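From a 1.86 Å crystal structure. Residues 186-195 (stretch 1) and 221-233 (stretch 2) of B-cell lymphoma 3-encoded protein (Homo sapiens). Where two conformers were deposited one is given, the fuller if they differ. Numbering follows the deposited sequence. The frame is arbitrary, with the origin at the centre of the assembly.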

ATOM      1  N   ALA A 186     -10.144  15.296  -5.859  1.00 16.88           N
ATOM      2  CA  ALA A 186      -9.985  15.379  -4.418  1.00 16.26           C
ATOM      3  C   ALA A 186     -10.749  16.587  -3.882  1.00 15.94           C
ATOM      4  O   ALA A 186     -11.393  16.524  -2.829  1.00 15.55           O
ATOM      5  N   LEU A 187     -10.679  17.684  -4.613  1.00 15.64           N
ATOM      6  CA  LEU A 187     -11.324  18.921  -4.167  1.00 15.79           C
ATOM      7  C   LEU A 187     -12.860  18.839  -4.153  1.00 15.88           C
ATOM      8  O   LEU A 187     -13.506  19.430  -3.276  1.00 14.93           O
ATOM      9  N   HIS A 188     -13.448  18.114  -5.110  1.00 16.13           N
ATOM     10  CA  HIS A 188     -14.903  17.914  -5.085  1.00 16.57           C
ATOM     11  C   HIS A 188     -15.287  17.279  -3.759  1.00 16.99           C
ATOM     12  O   HIS A 188     -16.231  17.711  -3.109  1.00 16.87           O
ATOM     13  N   SER A 189     -14.550  16.239  -3.369  1.00 17.61           N
ATOM     14  CA  SER A 189     -14.843  15.504  -2.141  1.00 18.14           C
ATOM     15  C   SER A 189     -14.709  16.357  -0.889  1.00 18.59           C
ATOM     16  O   SER A 189     -15.621  16.380  -0.039  1.00 19.08           O
ATOM     17  N   ALA A 190     -13.580  17.049  -0.766  1.00 18.49           N
ATOM     18  CA  ALA A 190     -13.330  17.906   0.390  1.00 18.68           C
ATOM     19  C   ALA A 190     -14.342  19.041   0.461  1.00 18.86           C
ATOM     20  O   ALA A 190     -14.842  19.368   1.539  1.00 18.49           O
ATOM     21  N   SER A 191     -14.644  19.630  -0.691  1.00 19.34           N
ATOM     22  CA  SER A 191     -15.577  20.751  -0.763  1.00 20.45           C
ATOM     23  C   SER A 191     -17.005  20.334  -0.425  1.00 21.02           C
ATOM     24  O   SER A 191     -17.695  21.016   0.339  1.00 20.67           O
ATOM     25  N   GLY A 192     -17.445  19.220  -1.007  1.00 21.55           N
ATOM     26  CA  GLY A 192     -18.794  18.721  -0.795  1.00 22.96           C
ATOM     27  C   GLY A 192     -19.067  18.268   0.631  1.00 23.40           C
ATOM     28  O   GLY A 192     -20.212  18.274   1.085  1.00 23.69           O
ATOM     29  N   ARG A 193     -18.014  17.890   1.343  1.00 23.78           N
ATOM     30  CA  ARG A 193     -18.157  17.403   2.714  1.00 24.38           C
ATOM     31  C   ARG A 193     -17.787  18.451   3.749  1.00 24.08           C
ATOM     32  O   ARG A 193     -17.882  18.204   4.951  1.00 24.24           O
ATOM     33  N   GLY A 194     -17.342  19.612   3.283  1.00 23.87           N
ATOM     34  CA  GLY A 194     -16.960  20.696   4.167  1.00 23.65           C
ATOM     35  C   GLY A 194     -15.776  20.382   5.059  1.00 23.69           C
ATOM     36  O   GLY A 194     -15.723  20.825   6.209  1.00 23.74           O
ATOM     37  N   LEU A 195     -14.832  19.602   4.541  1.00 23.23           N
ATOM     38  CA  LEU A 195     -13.613  19.288   5.271  1.00 23.00           C
ATOM     39  C   LEU A 195     -12.649  20.467   5.130  1.00 22.65           C
ATOM     40  O   LEU A 195     -11.720  20.424   4.325  1.00 22.44           O
ATOM     41  N   MET A 221     -19.385  24.540  -7.090  1.00 23.91           N
ATOM     42  CA  MET A 221     -20.825  24.277  -7.115  1.00 24.42           C
ATOM     43  C   MET A 221     -21.318  23.297  -6.054  1.00 24.83           C
ATOM     44  O   MET A 221     -22.502  23.284  -5.735  1.00 24.83           O
ATOM     45  N   VAL A 222     -20.424  22.469  -5.520  1.00 25.10           N
ATOM     46  CA  VAL A 222     -20.822  21.514  -4.490  1.00 25.70           C
ATOM     47  C   VAL A 222     -20.414  21.974  -3.089  1.00 25.98           C
ATOM     48  O   VAL A 222     -20.600  21.249  -2.125  1.00 26.14           O
ATOM     49  N   ALA A 223     -19.868  23.180  -2.989  1.00 26.61           N
ATOM     50  CA  ALA A 223     -19.417  23.708  -1.706  1.00 27.38           C
ATOM     51  C   ALA A 223     -20.503  23.536  -0.657  1.00 28.33           C
ATOM     52  O   ALA A 223     -21.647  23.946  -0.860  1.00 28.36           O
ATOM     53  N   ARG A 224     -20.146  22.935   0.469  1.00 28.98           N
ATOM     54  CA  ARG A 224     -21.131  22.650   1.502  1.00 29.92           C
ATOM     55  C   ARG A 224     -21.612  23.885   2.269  1.00 29.81           C
ATOM     56  O   ARG A 224     -22.732  23.904   2.780  1.00 30.28           O
ATOM     57  N   SER A 225     -20.769  24.909   2.350  1.00 29.65           N
ATOM     58  CA  SER A 225     -21.104  26.112   3.110  1.00 29.20           C
ATOM     59  C   SER A 225     -20.374  27.340   2.588  1.00 28.57           C
ATOM     60  O   SER A 225     -19.501  27.242   1.732  1.00 28.37           O
ATOM     61  N   ARG A 226     -20.721  28.498   3.133  1.00 23.95           N
ATOM     62  CA  ARG A 226     -20.105  29.752   2.723  1.00 20.35           C
ATOM     63  C   ARG A 226     -18.616  29.826   3.098  1.00 18.61           C
ATOM     64  O   ARG A 226     -17.839  30.517   2.444  1.00 17.67           O
ATOM     65  N   ARG A 227     -18.229  29.114   4.153  1.00 19.29           N
ATOM     66  CA  ARG A 227     -16.829  29.078   4.575  1.00 20.49           C
ATOM     67  C   ARG A 227     -15.973  28.388   3.515  1.00 18.94           C
ATOM     68  O   ARG A 227     -14.841  28.784   3.268  1.00 20.31           O
ATOM     69  N   VAL A 228     -16.522  27.351   2.895  1.00 24.57           N
ATOM     70  CA  VAL A 228     -15.819  26.639   1.831  1.00 24.17           C
ATOM     71  C   VAL A 228     -15.662  27.533   0.611  1.00 24.21           C
ATOM     72  O   VAL A 228     -14.576  27.636   0.035  1.00 23.46           O
ATOM     73  N   ILE A 229     -16.749  28.194   0.224  1.00 24.42           N
ATOM     74  CA  ILE A 229     -16.715  29.094  -0.920  1.00 25.26           C
ATOM     75  C   ILE A 229     -15.624  30.139  -0.725  1.00 25.17           C
ATOM     76  O   ILE A 229     -14.855  30.440  -1.641  1.00 24.70           O
ATOM     77  N   ASP A 230     -15.560  30.678   0.489  1.00 22.35           N
ATOM     78  CA  ASP A 230     -14.580  31.704   0.837  1.00 20.67           C
ATOM     79  C   ASP A 230     -13.158  31.221   0.592  1.00 21.12           C
ATOM     80  O   ASP A 230     -12.322  31.963   0.082  1.00 20.80           O
ATOM     81  N   ILE A 231     -12.889  29.978   0.974  1.00 26.57           N
ATOM     82  CA  ILE A 231     -11.569  29.388   0.780  1.00 27.23           C
ATOM     83  C   ILE A 231     -11.277  29.179  -0.710  1.00 27.94           C
ATOM     84  O   ILE A 231     -10.205  29.541  -1.195  1.00 28.13           O
ATOM     85  N   LEU A 232     -12.248  28.625  -1.434  1.00 28.91           N
ATOM     86  CA  LEU A 232     -12.090  28.361  -2.869  1.00 30.06           C
ATOM     87  C   LEU A 232     -11.800  29.615  -3.682  1.00 31.07           C
ATOM     88  O   LEU A 232     -11.033  29.575  -4.647  1.00 31.22           O
ATOM     89  N   ARG A 233     -12.412  30.725  -3.286  1.00 32.46           N
ATOM     90  CA  ARG A 233     -12.276  31.978  -4.017  1.00 34.10           C
ATOM     91  C   ARG A 233     -11.089  32.820  -3.558  1.00 34.74           C
ATOM     92  O   ARG A 233     -10.783  33.850  -4.156  1.00 35.21           O
TER

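The most unusual feature of this contact is that a small polar residue, Ser191, sits at its centre and is the residue of its stretch most covered by the other. It illustrates a general principle of helix packing: where a helix meets the loop leading into another helix, small residues let the backbones approach, and bulkier side chains fill the space around them. The CA atoms of Ser191 and Ala223 are 4.9 Å apart, and those of Gly192 and Val222 5.1 Å, whereas the axes of the two helices come no closer than 9.9 Å, running roughly antiparallel at 144°.

Ser191 leaves its helix sideways to the other stretch in the t rotamer (chi1 174°). Its OG lies 3.2 Å from Ala223 CA, 3.4 Å from Val228 CG1 and 3.9 Å from Leu232 CD1, so the hydroxyl is lined largely by carbon. Although Ser191 OG is 3.5 Å from Ala223 N, the angle is too poor for a hydrogen bond; the hydroxyl finds its polar partner just outside the two stretches. Ala223 points away overall, yet its CB still reaches to 3.7 Å from Ser191 OG.

The direct hydrogen bond across the contact is made by backbone atoms: Arg224 N donates to Ser191 O over 3.1 Å. Ser191 O also accepts from Gly194 N at 3.3 Å, within the Schellman motif that closes the first helix, so one oxygen serves both the helix end and the incoming loop.

Two glycines lie on this side of the contact. Gly192 CA approaches Val222 O to 3.4 Å in a nearly straight CA-H...O contact, and a CB on this residue would be crowded by His188 O of its own helix. Val222, in the m rotamer, lays CG2 3.8 Å from His188 O and 3.9 Å from Ser191 OG, covering the last turns of the helix. Gly194 adopts positive phi, a conformation that favours glycine; its CA rests 4.0 Å from Val228 CG2, and its N is 3.9 Å from Arg224 CB.

Arg224 points toward the first stretch and extends along the helix end with chi1, chi2 and chi3 all t. Its CD comes within 3.3 Å of Gly192 O. Farther out, Arg224 NH1 lies 3.5 Å from Arg193 O, which sits at the edge of the guanidinium, near its plane. This is proximity rather than a hydrogen bond. Arg193 instead points its CA-to-CB bond away, and its NH1 and NH2 are hydrogen-bonded elsewhere in the structure.

Farther along the helices, aliphatic side chains join the contact. Val228 (t) and Leu232 (m, then t) are one helical turn apart and both point toward the first helix, which is why both can reach Ser191. Leu187 starts out sideways, but its t, p conformation brings its end nearer, and its CD2 meets Leu232 CD2 at 3.9 Å. Together the two stretches bury 429 Å².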

ATOM      1  CB  ALA A 186      -8.515  15.499  -4.059  1.00 16.20           C
ATOM      2  CB  LEU A 187     -10.838  20.110  -5.000  1.00 15.54           C
ATOM      3  CG  LEU A 187     -11.183  21.499  -4.464  1.00 14.99           C
ATOM      4  CD1 LEU A 187     -10.660  21.690  -3.057  1.00 13.51           C
ATOM      5  CD2 LEU A 187     -10.644  22.577  -5.402  1.00 15.52           C
ATOM      6  CB  HIS A 188     -15.379  16.982  -6.199  1.00 16.70           C
ATOM      7  CG  HIS A 188     -15.307  17.570  -7.570  1.00 16.39           C
ATOM      8  ND1 HIS A 188     -16.366  18.227  -8.157  1.00 17.61           N
ATOM      9  CD2 HIS A 188     -14.319  17.551  -8.492  1.00 17.70           C
ATOM     10  CE1 HIS A 188     -16.023  18.610  -9.374  1.00 17.00           C
ATOM     11  NE2 HIS A 188     -14.786  18.208  -9.602  1.00 18.08           N
ATOM     12  CB  SER A 189     -13.955  14.260  -2.023  1.00 18.59           C
ATOM     13  OG  SER A 189     -14.507  13.167  -2.740  0.50 18.78           O
ATOM     14  CB  ALA A 190     -11.902  18.467   0.351  1.00 18.50           C
ATOM     15  CB  SER A 191     -15.544  21.399  -2.151  1.00 20.22           C
ATOM     16  OG  SER A 191     -16.552  22.394  -2.262  1.00 21.50           O
ATOM     17  CB  ARG A 193     -17.310  16.154   2.925  1.00 24.59           C
ATOM     18  CG  ARG A 193     -17.780  14.952   2.154  1.00 26.51           C
ATOM     19  CD  ARG A 193     -16.797  13.788   2.180  1.00 29.06           C
ATOM     20  NE  ARG A 193     -16.369  13.458   3.539  1.00 32.41           N
ATOM     21  CZ  ARG A 193     -15.566  12.440   3.838  1.00 34.16           C
ATOM     22  NH1 ARG A 193     -15.109  11.653   2.875  1.00 34.83           N
ATOM     23  NH2 ARG A 193     -15.223  12.204   5.097  1.00 34.60           N
ATOM     24  CB  LEU A 195     -12.975  18.009   4.712  1.00 23.00           C
ATOM     25  CG  LEU A 195     -13.509  16.656   5.197  1.00 23.96           C
ATOM     26  CD1 LEU A 195     -14.968  16.729   5.596  1.00 24.77           C
ATOM     27  CD2 LEU A 195     -13.282  15.571   4.145  1.00 24.14           C
ATOM     28  CB  MET A 221     -21.261  23.812  -8.499  1.00 24.29           C
ATOM     29  CG  MET A 221     -21.039  24.848  -9.573  1.00 24.23           C
ATOM     30  SD  MET A 221     -21.110  24.128 -11.194  1.00 23.89           S
ATOM     31  CE  MET A 221     -22.752  23.425 -11.161  1.00 25.43           C
ATOM     32  CB  VAL A 222     -20.256  20.098  -4.748  1.00 25.60           C
ATOM     33  CG1 VAL A 222     -20.685  19.583  -6.117  1.00 25.69           C
ATOM     34  CG2 VAL A 222     -18.730  20.082  -4.601  1.00 26.16           C
ATOM     35  CB  ALA A 223     -19.031  25.159  -1.839  1.00 27.32           C
ATOM     36  CB  ARG A 224     -20.602  21.601   2.472  1.00 30.25           C
ATOM     37  CG  ARG A 224     -21.694  20.890   3.232  1.00 32.21           C
ATOM     38  CD  ARG A 224     -21.247  19.615   3.906  1.00 35.87           C
ATOM     39  NE  ARG A 224     -22.381  18.823   4.370  1.00 38.20           N
ATOM     40  CZ  ARG A 224     -22.327  17.992   5.399  1.00 39.58           C
ATOM     41  NH1 ARG A 224     -21.195  17.844   6.071  1.00 40.57           N
ATOM     42  NH2 ARG A 224     -23.406  17.306   5.759  1.00 40.40           N
ATOM     43  CB  SER A 225     -20.749  25.917   4.583  1.00 29.58           C
ATOM     44  OG  SER A 225     -19.341  25.846   4.743  1.00 30.17           O
ATOM     45  CB  ARG A 226     -20.831  30.938   3.385  1.00 19.95           C
ATOM     46  CG  ARG A 226     -22.167  31.270   2.724  1.00 20.39           C
ATOM     47  CD  ARG A 226     -23.105  30.067   2.638  1.00 20.95           C
ATOM     48  NE  ARG A 226     -23.928  30.069   1.418  1.00 22.31           N
ATOM     49  CZ  ARG A 226     -23.967  29.055   0.543  1.00 21.58           C
ATOM     50  NH1 ARG A 226     -23.398  27.878   0.822  1.00 22.21           N
ATOM     51  NH2 ARG A 226     -24.564  29.129  -0.656  1.00 21.90           N
ATOM     52  CB  ARG A 227     -16.696  28.310   5.895  1.00 19.70           C
ATOM     53  CG  ARG A 227     -15.331  28.487   6.557  1.00 20.91           C
ATOM     54  CD  ARG A 227     -15.235  29.755   7.402  1.00 21.51           C
ATOM     55  NE  ARG A 227     -14.662  29.515   8.735  1.00 23.35           N
ATOM     56  CZ  ARG A 227     -13.724  30.290   9.296  1.00 20.91           C
ATOM     57  NH1 ARG A 227     -13.736  31.617   9.128  1.00 23.33           N
ATOM     58  NH2 ARG A 227     -12.722  29.821  10.053  1.00 23.15           N
ATOM     59  CB  VAL A 228     -16.552  25.346   1.432  1.00 24.24           C
ATOM     60  CG1 VAL A 228     -15.945  24.749   0.157  1.00 24.34           C
ATOM     61  CG2 VAL A 228     -16.498  24.344   2.561  1.00 23.95           C
ATOM     62  CB  ILE A 229     -18.069  29.795  -1.085  1.00 25.48           C
ATOM     63  CG1 ILE A 229     -19.218  28.800  -0.897  1.00 26.70           C
ATOM     64  CG2 ILE A 229     -18.135  30.513  -2.429  1.00 26.42           C
ATOM     65  CD1 ILE A 229     -19.916  28.416  -2.170  1.00 29.22           C
ATOM     66  CB  ASP A 230     -14.727  32.084   2.319  1.00 19.06           C
ATOM     67  CG  ASP A 230     -15.803  33.142   2.567  1.00 20.96           C
ATOM     68  OD1 ASP A 230     -16.413  33.682   1.571  1.00 23.83           O
ATOM     69  OD2 ASP A 230     -16.094  33.495   3.768  1.00 25.00           O
ATOM     70  CB  ILE A 231     -11.453  28.064   1.566  1.00 27.08           C
ATOM     71  CG1 ILE A 231     -11.529  28.346   3.069  1.00 26.88           C
ATOM     72  CG2 ILE A 231     -10.157  27.348   1.219  1.00 26.58           C
ATOM     73  CD1 ILE A 231     -12.001  27.172   3.908  1.00 28.39           C
ATOM     74  CB  LEU A 232     -13.334  27.672  -3.428  1.00 29.49           C
ATOM     75  CG  LEU A 232     -13.552  26.235  -2.964  1.00 29.62           C
ATOM     76  CD1 LEU A 232     -14.825  25.663  -3.574  1.00 28.99           C
ATOM     77  CD2 LEU A 232     -12.348  25.381  -3.327  1.00 29.30           C
ATOM     78  CB  ARG A 233     -13.573  32.787  -3.937  1.00 34.31           C
ATOM     79  CG  ARG A 233     -14.670  32.257  -4.844  1.00 35.75           C
ATOM     80  CD  ARG A 233     -15.911  33.134  -4.922  1.00 38.37           C
ATOM     81  NE  ARG A 233     -16.800  32.696  -5.994  1.00 40.74           N
ATOM     82  CZ  ARG A 233     -18.127  32.748  -5.940  1.00 42.09           C
ATOM     83  NH1 ARG A 233     -18.735  33.226  -4.861  1.00 42.74           N
ATOM     84  NH2 ARG A 233     -18.849  32.320  -6.971  1.00 42.67           N
TER